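Local coordinates for protein uracil-dna glycosylase (Deinococcus radiodurans, PDB 4UQM) that is an alpha/beta enzyme of the uracil-DNA glycosylase superfamily, built around a parallel four-stranded beta sheet, at residues L80-P88 with V147-H155. The protein carries 1 engineered substitution. Numbering follows the deposited sequence.
Sequences LGQDPYHGP and VRAAQANSH. Engineered in segment 147-155: A150 (natural residue Gly). With nucleotides of chain B.
H86 lies against the turns at 148-154 and presents its ring edge to a phosphate of chain B. Its CB rests on both methyls of V147, with CG1 at 3.8 Å. CG then turns between the backbone N and carbonyl carbon (chi1 62°), which brings the imidazole in beside the two type II turns. The N of Q151 lies over one face near the rim, 3.9 Å from CG. Over that same side, obliquely, CA of A150, an engineered residue where the natural chain has glycine, comes near CD2, and A152 CB lies 3.7 Å from ND1 and 3.8 Å from CE1. At the edge, in the ring plane, NE2 donates a 2.7 Å hydrogen bond to OP2 of DA8 of chain B. The backbone ties the same residue down, O of H86 accepting from A150 N at 2.9 Å.

D83 makes the second link. Its OD2 takes the N153 backbone N-H at 2.7 Å from above the carboxylate plane, touches CG2 of V147 and accepts from a water held by H155 N, while OD1 accepts from NE2 of Q82. The Q82 and N153 side chains cross nearly at right angles, yet their amides stack with planes 23° apart; a second water joins Q82 O to N153 OD1.

Residues 81-86, the GQDPYH motif known from family 1 uracil-DNA glycosylases, begin at the last residue of strand 77-81 and run into the loop. The NE2-OP2 bond (N-H...O 163°) fixes the ring's direction, Q151 N and the A152 methyl limit its rotation, and the turns probably help to position this histidine.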
# COMPACT_ATOMS: atom_id res chain seq x y z
N LEU A 80 1.44 -1.71 -3.95
CA LEU A 80 2.55 -0.93 -3.44
C LEU A 80 2.71 0.35 -4.25
O LEU A 80 3.01 0.30 -5.45
CB LEU A 80 3.84 -1.74 -3.50
CG LEU A 80 5.06 -1.16 -2.77
CD1 LEU A 80 4.80 -1.05 -1.29
CD2 LEU A 80 6.33 -1.89 -3.02
N GLY A 81 2.39 1.48 -3.60
CA GLY A 81 2.69 2.80 -4.15
C GLY A 81 4.03 3.33 -3.68
O GLY A 81 4.91 2.58 -3.21
N GLN A 82 4.20 4.63 -3.92
CA GLN A 82 5.45 5.30 -3.63
C GLN A 82 5.59 5.74 -2.17
O GLN A 82 6.51 5.29 -1.45
CB GLN A 82 5.60 6.47 -4.62
CG GLN A 82 6.85 7.33 -4.37
CD GLN A 82 6.94 8.49 -5.31
OE1 GLN A 82 7.30 8.32 -6.48
NE2 GLN A 82 6.67 9.68 -4.80
N ASP A 83 4.72 6.64 -1.78
CA ASP A 83 4.75 7.22 -0.44
C ASP A 83 3.39 7.84 -0.20
O ASP A 83 2.55 7.92 -1.12
CB ASP A 83 5.94 8.22 -0.25
CG ASP A 83 5.81 9.52 -1.01
OD1 ASP A 83 5.34 9.58 -2.15
OD2 ASP A 83 6.18 10.57 -0.41
N PRO A 84 3.07 8.21 1.03
CA PRO A 84 1.71 8.64 1.31
C PRO A 84 1.33 9.94 0.64
O PRO A 84 2.20 10.79 0.31
CB PRO A 84 1.69 8.82 2.83
CG PRO A 84 2.81 7.99 3.33
CD PRO A 84 3.87 8.12 2.25
N TYR A 85 0.04 10.19 0.49
CA TYR A 85 -0.40 11.52 0.05
C TYR A 85 0.19 12.58 1.02
O TYR A 85 0.30 12.34 2.25
CB TYR A 85 -1.91 11.70 0.20
CG TYR A 85 -2.75 10.91 -0.76
CD1 TYR A 85 -2.64 11.07 -2.14
CD2 TYR A 85 -3.69 9.99 -0.26
CE1 TYR A 85 -3.47 10.35 -3.01
CE2 TYR A 85 -4.54 9.32 -1.11
CZ TYR A 85 -4.40 9.48 -2.49
OH TYR A 85 -5.20 8.79 -3.42
N HIS A 86 0.52 13.75 0.50
CA HIS A 86 1.31 14.73 1.24
C HIS A 86 0.58 16.02 1.47
O HIS A 86 1.19 17.05 1.85
CB HIS A 86 2.67 14.97 0.56
CG HIS A 86 2.59 15.52 -0.83
ND1 HIS A 86 2.98 14.77 -1.90
CD2 HIS A 86 2.06 16.66 -1.33
CE1 HIS A 86 2.75 15.44 -3.02
NE2 HIS A 86 2.18 16.59 -2.71
N GLY A 87 -0.75 15.98 1.34
CA GLY A 87 -1.58 17.14 1.69
C GLY A 87 -2.41 16.91 2.96
O GLY A 87 -2.55 15.77 3.45
N PRO A 88 -3.00 17.98 3.51
CA PRO A 88 -3.65 17.80 4.80
C PRO A 88 -4.88 16.88 4.73
O PRO A 88 -5.62 16.94 3.78
CB PRO A 88 -4.02 19.23 5.21
CG PRO A 88 -3.96 20.04 3.97
CD PRO A 88 -2.89 19.40 3.14
N VAL A 147 5.72 11.02 4.94
CA VAL A 147 6.13 12.08 4.02
C VAL A 147 5.99 13.43 4.70
O VAL A 147 5.13 13.63 5.55
CB VAL A 147 5.27 12.02 2.75
CG1 VAL A 147 3.80 12.30 3.03
CG2 VAL A 147 5.80 12.96 1.67
N ARG A 148 6.89 14.34 4.38
CA ARG A 148 6.76 15.73 4.82
C ARG A 148 5.70 16.45 3.98
O ARG A 148 5.62 16.25 2.74
CB ARG A 148 8.12 16.43 4.70
CG ARG A 148 8.28 17.72 5.44
CD ARG A 148 9.67 18.27 5.17
NE ARG A 148 10.84 17.39 5.44
CZ ARG A 148 12.08 17.60 5.01
NH1 ARG A 148 12.39 18.67 4.30
NH2 ARG A 148 13.03 16.78 5.31
N ALA A 149 4.88 17.26 4.63
CA ALA A 149 3.87 18.02 3.93
C ALA A 149 4.38 18.72 2.71
O ALA A 149 5.45 19.31 2.73
CB ALA A 149 3.21 19.03 4.88
N ALA A 150 3.61 18.66 1.64
CA ALA A 150 3.91 19.29 0.38
C ALA A 150 5.09 18.80 -0.43
O ALA A 150 5.33 19.38 -1.50
CB ALA A 150 3.98 20.81 0.53
N GLN A 151 5.76 17.72 0.00
CA GLN A 151 7.03 17.32 -0.60
C GLN A 151 7.07 15.80 -0.90
O GLN A 151 7.46 14.99 -0.05
CB GLN A 151 8.14 17.71 0.37
CG GLN A 151 8.30 19.20 0.59
CD GLN A 151 9.23 19.59 1.77
OE1 GLN A 151 10.31 18.99 1.94
NE2 GLN A 151 8.84 20.62 2.55
N ALA A 152 6.61 15.39 -2.09
CA ALA A 152 6.60 14.00 -2.43
C ALA A 152 7.97 13.35 -2.33
O ALA A 152 8.98 13.89 -2.78
CB ALA A 152 6.03 13.78 -3.83
N ASN A 153 7.97 12.16 -1.75
CA ASN A 153 9.16 11.32 -1.60
C ASN A 153 10.24 11.95 -0.71
O ASN A 153 11.39 11.56 -0.74
CB ASN A 153 9.76 10.90 -2.95
CG ASN A 153 9.86 9.42 -3.10
OD1 ASN A 153 9.27 8.68 -2.33
ND2 ASN A 153 10.59 8.97 -4.10
N SER A 154 9.83 12.92 0.13
CA SER A 154 10.75 13.57 1.06
C SER A 154 11.33 12.68 2.12
O SER A 154 12.38 13.00 2.68
CB SER A 154 10.09 14.76 1.73
OG SER A 154 8.77 14.49 2.18
N HIS A 155 10.67 11.55 2.40
CA HIS A 155 11.24 10.56 3.32
C HIS A 155 11.80 9.32 2.66
O HIS A 155 12.03 8.32 3.30
CB HIS A 155 10.24 10.17 4.41
CG HIS A 155 10.01 11.25 5.41
ND1 HIS A 155 9.13 11.10 6.47
CD2 HIS A 155 10.54 12.48 5.54
CE1 HIS A 155 9.17 12.19 7.21
NE2 HIS A 155 10.00 13.05 6.67
P DA B 8 -0.01 19.26 -4.24
OP1 DA B 8 -0.70 20.12 -3.24
OP2 DA B 8 1.38 18.76 -4.05
O5' DA B 8 -0.95 18.12 -4.83
C5' DA B 8 -0.32 17.08 -5.58
C4' DA B 8 -1.32 16.37 -6.45
O4' DA B 8 -1.60 17.14 -7.64
C3' DA B 8 -0.79 15.02 -6.93
O3' DA B 8 -1.82 14.05 -7.01
C2' DA B 8 -0.28 15.30 -8.33
C1' DA B 8 -1.12 16.48 -8.79
N9 DA B 8 -0.36 17.43 -9.60
C8 DA B 8 -0.74 18.00 -10.79
N7 DA B 8 0.16 18.78 -11.32
C5 DA B 8 1.22 18.72 -10.42
C6 DA B 8 2.50 19.31 -10.43
N6 DA B 8 2.93 20.14 -11.38
N1 DA B 8 3.32 19.05 -9.38
C2 DA B 8 2.89 18.20 -8.43
N3 DA B 8 1.72 17.58 -8.33
C4 DA B 8 0.92 17.88 -9.37
O HOH W 1 9.22 5.90 -2.31
O HOH W 2 8.14 10.43 1.63